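Local coordinates for protein glycoside hydrolase family 12 (Spirochaeta thermophila, PDB 5LU3) that probably acts as a cellulase when whole, this piece being its carbohydrate-binding module of family 64, a calcium-binding beta-sandwich domain, at residues Tyr3-Leu8 / Asp65-Ile70; Tyr18-Asp23 / Ile70-Ser75. One frame throughout, in Å; residues are numbered along the deposited sequence.

Contact 1: Tyr3-Leu8 / Asp65-Ile70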
# COMPACT_ATOMS: atom_id res chain seq x y z
N TYR A 3 -12.19 -4.44 -5.10
CA TYR A 3 -10.92 -3.72 -5.08
C TYR A 3 -10.95 -2.64 -6.17
O TYR A 3 -11.09 -2.95 -7.36
CB TYR A 3 -9.74 -4.65 -5.30
CG TYR A 3 -9.45 -5.56 -4.16
CD1 TYR A 3 -10.14 -6.75 -4.01
CD2 TYR A 3 -8.49 -5.25 -3.23
CE1 TYR A 3 -9.89 -7.58 -2.94
CE2 TYR A 3 -8.23 -6.07 -2.15
CZ TYR A 3 -8.95 -7.24 -1.99
OH TYR A 3 -8.72 -8.10 -0.95
N LEU A 4 -10.79 -1.38 -5.75
CA LEU A 4 -10.85 -0.25 -6.67
C LEU A 4 -9.46 0.04 -7.20
O LEU A 4 -8.51 0.18 -6.44
CB LEU A 4 -11.43 0.97 -5.98
CG LEU A 4 -12.84 0.71 -5.41
CD1 LEU A 4 -13.37 2.00 -4.81
CD2 LEU A 4 -13.80 0.15 -6.46
N GLU A 5 -9.34 0.11 -8.51
CA GLU A 5 -8.03 0.32 -9.11
C GLU A 5 -7.55 1.74 -8.92
O GLU A 5 -8.31 2.70 -9.01
CB GLU A 5 -8.02 -0.10 -10.59
CG GLU A 5 -6.60 -0.16 -11.14
CD GLU A 5 -6.45 -0.89 -12.44
OE1 GLU A 5 -7.46 -1.36 -13.01
OE2 GLU A 5 -5.30 -1.04 -12.93
N MET A 6 -6.27 1.86 -8.60
CA MET A 6 -5.60 3.15 -8.54
C MET A 6 -4.21 3.07 -9.14
O MET A 6 -3.71 1.98 -9.48
CB MET A 6 -5.61 3.70 -7.13
CG MET A 6 -4.94 2.83 -6.09
SD MET A 6 -3.11 2.76 -6.18
CE MET A 6 -2.85 1.66 -4.78
N ASP A 7 -3.62 4.26 -9.31
CA ASP A 7 -2.32 4.43 -9.91
C ASP A 7 -1.39 5.04 -8.86
O ASP A 7 -1.82 5.84 -8.03
CB ASP A 7 -2.40 5.41 -11.11
CG ASP A 7 -3.39 4.94 -12.17
OD1 ASP A 7 -3.35 3.73 -12.51
OD2 ASP A 7 -4.19 5.78 -12.67
N LEU A 8 -0.12 4.68 -8.94
CA LEU A 8 0.90 5.30 -8.09
C LEU A 8 1.41 6.59 -8.71
O LEU A 8 1.41 6.73 -9.95
CB LEU A 8 2.05 4.33 -7.83
CG LEU A 8 1.89 3.47 -6.57
CD1 LEU A 8 0.60 2.79 -6.38
CD2 LEU A 8 3.04 2.48 -6.47
N ASP A 65 -1.68 -12.63 -11.04
CA ASP A 65 -2.10 -11.82 -12.17
C ASP A 65 -1.30 -10.54 -12.36
O ASP A 65 -1.65 -9.72 -13.18
CB ASP A 65 -3.58 -11.48 -12.08
CG ASP A 65 -3.93 -10.60 -10.87
OD1 ASP A 65 -3.04 -10.34 -10.02
OD2 ASP A 65 -5.11 -10.18 -10.79
N GLY A 66 -0.24 -10.37 -11.57
CA GLY A 66 0.60 -9.18 -11.65
C GLY A 66 0.10 -7.95 -10.91
O GLY A 66 0.65 -6.88 -11.06
N TYR A 67 -0.96 -8.08 -10.13
CA TYR A 67 -1.50 -6.98 -9.36
C TYR A 67 -1.15 -7.07 -7.89
O TYR A 67 -0.78 -8.11 -7.36
CB TYR A 67 -3.04 -6.92 -9.52
CG TYR A 67 -3.48 -6.11 -10.71
CD1 TYR A 67 -3.37 -6.58 -12.00
CD2 TYR A 67 -4.03 -4.86 -10.53
CE1 TYR A 67 -3.78 -5.79 -13.08
CE2 TYR A 67 -4.43 -4.07 -11.56
CZ TYR A 67 -4.30 -4.52 -12.84
OH TYR A 67 -4.69 -3.69 -13.87
N TRP A 68 -1.30 -5.92 -7.24
CA TRP A 68 -1.19 -5.80 -5.79
C TRP A 68 -2.56 -5.41 -5.24
O TRP A 68 -3.10 -4.37 -5.61
CB TRP A 68 -0.09 -4.78 -5.40
CG TRP A 68 1.29 -5.27 -5.71
CD1 TRP A 68 2.13 -5.90 -4.86
CD2 TRP A 68 1.96 -5.20 -6.96
NE1 TRP A 68 3.30 -6.23 -5.49
CE2 TRP A 68 3.22 -5.82 -6.80
CE3 TRP A 68 1.63 -4.68 -8.20
CZ2 TRP A 68 4.15 -5.91 -7.84
CZ3 TRP A 68 2.56 -4.78 -9.24
CH2 TRP A 68 3.79 -5.39 -9.04
N TYR A 69 -3.09 -6.27 -4.37
CA TYR A 69 -4.40 -6.12 -3.75
C TYR A 69 -4.22 -5.69 -2.31
O TYR A 69 -3.63 -6.41 -1.50
CB TYR A 69 -5.15 -7.47 -3.82
CG TYR A 69 -5.49 -7.85 -5.24
CD1 TYR A 69 -6.68 -7.44 -5.83
CD2 TYR A 69 -4.63 -8.62 -6.01
CE1 TYR A 69 -6.98 -7.75 -7.13
CE2 TYR A 69 -4.93 -8.91 -7.35
CZ TYR A 69 -6.12 -8.50 -7.89
OH TYR A 69 -6.47 -8.79 -9.21
N ILE A 70 -4.70 -4.48 -2.02
CA ILE A 70 -4.41 -3.78 -0.76
C ILE A 70 -5.68 -3.64 0.06
O ILE A 70 -6.69 -3.16 -0.45
CB ILE A 70 -3.86 -2.38 -1.08
CG1 ILE A 70 -2.63 -2.46 -1.99
CG2 ILE A 70 -3.55 -1.63 0.21
CD1 ILE A 70 -2.60 -1.41 -3.04

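Contact 2: Tyr18-Asp23 / Ile70-Ser75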
# COMPACT_ATOMS: atom_id res chain seq x y z
N TYR A 18 -10.91 0.10 3.31
CA TYR A 18 -10.88 0.26 1.86
C TYR A 18 -10.11 -0.87 1.22
O TYR A 18 -9.16 -1.43 1.80
CB TYR A 18 -10.28 1.61 1.44
CG TYR A 18 -10.98 2.76 2.12
CD1 TYR A 18 -12.28 3.10 1.78
CD2 TYR A 18 -10.39 3.42 3.18
CE1 TYR A 18 -12.95 4.13 2.46
CE2 TYR A 18 -11.05 4.42 3.87
CZ TYR A 18 -12.32 4.77 3.51
OH TYR A 18 -12.97 5.76 4.22
N LEU A 19 -10.50 -1.17 -0.01
CA LEU A 19 -9.83 -2.17 -0.87
C LEU A 19 -9.37 -1.49 -2.15
O LEU A 19 -10.20 -0.93 -2.88
CB LEU A 19 -10.80 -3.30 -1.20
CG LEU A 19 -11.38 -4.04 -0.00
CD1 LEU A 19 -12.41 -5.05 -0.48
CD2 LEU A 19 -10.28 -4.71 0.79
N TRP A 20 -8.07 -1.57 -2.44
CA TRP A 20 -7.51 -0.95 -3.64
C TRP A 20 -6.69 -1.98 -4.38
O TRP A 20 -6.17 -2.90 -3.77
CB TRP A 20 -6.60 0.22 -3.32
CG TRP A 20 -7.25 1.32 -2.57
CD1 TRP A 20 -8.36 2.00 -2.93
CD2 TRP A 20 -6.87 1.82 -1.29
NE1 TRP A 20 -8.66 2.94 -1.98
CE2 TRP A 20 -7.76 2.85 -0.96
CE3 TRP A 20 -5.83 1.51 -0.41
CZ2 TRP A 20 -7.65 3.58 0.25
CZ3 TRP A 20 -5.72 2.25 0.78
CH2 TRP A 20 -6.62 3.26 1.08
N LYS A 21 -6.53 -1.80 -5.69
CA LYS A 21 -5.60 -2.62 -6.43
C LYS A 21 -4.80 -1.77 -7.39
O LYS A 21 -5.27 -0.73 -7.82
CB LYS A 21 -6.30 -3.78 -7.15
CG LYS A 21 -7.23 -3.38 -8.26
CD LYS A 21 -7.93 -4.56 -8.90
CE LYS A 21 -8.87 -4.07 -9.99
NZ LYS A 21 -9.63 -5.18 -10.59
N THR A 22 -3.60 -2.22 -7.70
CA THR A 22 -2.75 -1.54 -8.65
C THR A 22 -1.83 -2.53 -9.30
O THR A 22 -1.48 -3.54 -8.71
CB THR A 22 -1.94 -0.40 -7.97
OG1 THR A 22 -1.21 0.34 -8.93
CG2 THR A 22 -0.99 -0.92 -6.90
N ASP A 23 -1.39 -2.22 -10.51
CA ASP A 23 -0.31 -2.97 -11.12
C ASP A 23 0.98 -2.14 -11.22
O ASP A 23 1.85 -2.50 -12.02
CB ASP A 23 -0.72 -3.58 -12.47
CG ASP A 23 -0.96 -2.56 -13.54
OD1 ASP A 23 -0.98 -1.36 -13.24
OD2 ASP A 23 -1.13 -2.95 -14.73
N ILE A 70 -4.70 -4.48 -2.02
CA ILE A 70 -4.41 -3.78 -0.76
C ILE A 70 -5.68 -3.64 0.06
O ILE A 70 -6.69 -3.16 -0.45
CB ILE A 70 -3.86 -2.38 -1.08
CG1 ILE A 70 -2.63 -2.46 -1.99
CG2 ILE A 70 -3.55 -1.63 0.21
CD1 ILE A 70 -2.60 -1.41 -3.04
N HIS A 71 -5.59 -4.04 1.32
CA HIS A 71 -6.66 -3.86 2.28
C HIS A 71 -6.16 -2.94 3.38
O HIS A 71 -5.18 -3.23 4.05
CB HIS A 71 -7.02 -5.22 2.85
CG HIS A 71 -8.13 -5.22 3.84
ND1 HIS A 71 -8.46 -6.36 4.53
CD2 HIS A 71 -8.96 -4.25 4.31
CE1 HIS A 71 -9.46 -6.11 5.35
NE2 HIS A 71 -9.78 -4.84 5.25
N TYR A 72 -6.83 -1.79 3.50
CA TYR A 72 -6.52 -0.73 4.47
C TYR A 72 -7.62 -0.64 5.50
O TYR A 72 -8.81 -0.66 5.15
CB TYR A 72 -6.46 0.59 3.72
CG TYR A 72 -6.35 1.89 4.50
CD1 TYR A 72 -7.45 2.44 5.17
CD2 TYR A 72 -5.16 2.61 4.51
CE1 TYR A 72 -7.36 3.67 5.80
CE2 TYR A 72 -5.06 3.85 5.16
CZ TYR A 72 -6.17 4.37 5.80
OH TYR A 72 -6.06 5.60 6.38
N LYS A 73 -7.25 -0.48 6.77
CA LYS A 73 -8.22 -0.10 7.79
C LYS A 73 -7.53 0.84 8.77
O LYS A 73 -6.42 0.55 9.28
CB LYS A 73 -8.80 -1.32 8.52
CG LYS A 73 -9.89 -0.95 9.52
CD LYS A 73 -10.38 -2.14 10.32
CE LYS A 73 -11.52 -1.76 11.25
NZ LYS A 73 -11.09 -0.79 12.30
N GLY A 74 -8.19 1.97 9.03
CA GLY A 74 -7.75 2.92 10.05
C GLY A 74 -8.95 3.45 10.78
O GLY A 74 -10.06 3.48 10.26
N SER A 75 -8.70 3.85 12.03
CA SER A 75 -9.76 4.36 12.89
C SER A 75 -9.60 5.83 13.30
O SER A 75 -10.40 6.31 14.10
CB SER A 75 -9.83 3.47 14.13
OG SER A 75 -10.27 2.18 13.79

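Contact 1: Tyr3-Leu8 / Asp65-Ile70
Tyr3 and Tyr69 make the aromatic part of this contact, a T-shaped pair in which the edge of Tyr69 meets the face of Tyr3 with the planes at 86°. CD1 of Tyr69 stands 3.7 Å from CG of Tyr3, displaced from the ring centre toward the rim, and Tyr69 CB adds an off-centre CH-pi contact 4.2 Å from the centroid of the Tyr3 ring. Among polar contacts, Tyr67 OH donates to Glu5 OE2 across 2.9 Å, meeting the carboxylate from above its plane. Glu5 reaches that far because CG is anti to the backbone N (chi1 -168°) and the chain beyond is extended. Asp65 holds Tyr67 and Tyr69: OD1 accepts from the backbone N of Tyr67 in an Asx turn, and OD2 takes the Tyr69 hydroxyl through its syn lone pair. The apolar contact lies deeper, where Met6 CE meets Ile70 CD1 at 3.5 Å and Met83 of strand 80-85 packs on both. Strand 16-22 runs between the two segments and bonds to each through its backbone. The side chains bridge over it, and Glu5, its nearest side-chain atom about 4 Å from the bound calcium ion and its carboxylate accepting from Tyr67, is probably charged.

Contact 2: Tyr18-Asp23 / Ile70-Ser75
Tyr18 and Tyr72 face each other as a hydrogen-bonded antiparallel pair: Tyr18 N gives to Tyr72 O at 2.9 Å, and Tyr72 N returns a nearly straight bond to Tyr18 O (176° at the hydrogen). Trp20 and Ile70 repeat the pattern, with Ile70 N 2.8 Å from Trp20 O. Between them the non-hydrogen-bonded pair Leu19 and His71 lies on the other face, Leu19 CD2 touching His71 CG at 3.8 Å. On the face of Trp20 and Tyr72 the aromatic side chains run side by side. Trp20 CZ3 comes within 3.5 Å of Tyr72 CB, while CH2 lies over one face of the tyrosine ring, the planes inclined at 58°. Tyr72 CG, anti to the backbone N (chi1 171°), comes under Trp20 CH2, and Tyr72 CD1 meets Tyr18 CD2 at 3.7 Å. This aromatic cluster lies on the inner face of a beta-sandwich, where Val81 of the second sheet covers Trp20 and Tyr72. An alanine in place of Tyr72 would probably open a gap beside the Tyr18 ring and under Trp20 CH2, and leave Gly14 O without its hydroxyl partner. Farther out, Tyr12 packs against both tyrosine rings and Phe10 meets Trp20 edge-to-face. The hydroxyls of Tyr72 and Tyr18 bond to Gly14 O and Ala15 O, anchoring the cluster to the 10-13/16-22 turn, and His71 NE2 is held by Glu17.

Contacts 1 and 2 lie about 9 Å apart between centres, in the same five-stranded mixed sheet of the carbohydrate-binding module. Along the chain their segments alternate, 3-8, 18-23, 65-70 and 70-75, and strand 68-74 serves both, with Ile70 common to the two. Contact 2 joins direct neighbours, strands 16-22 and 68-74, whereas contact 1 passes across strand 16-22 to the edge strand 4-5. Backbone pairing links the two: Trp68 N lies 2.8 Å from Thr22 O, and Met6 N 2.9 Å from Lys21 O, both probable hydrogen bonds. The N-terminal segment is thereby fixed to the sheet near the calcium-binding residues Asp7 and Asp24.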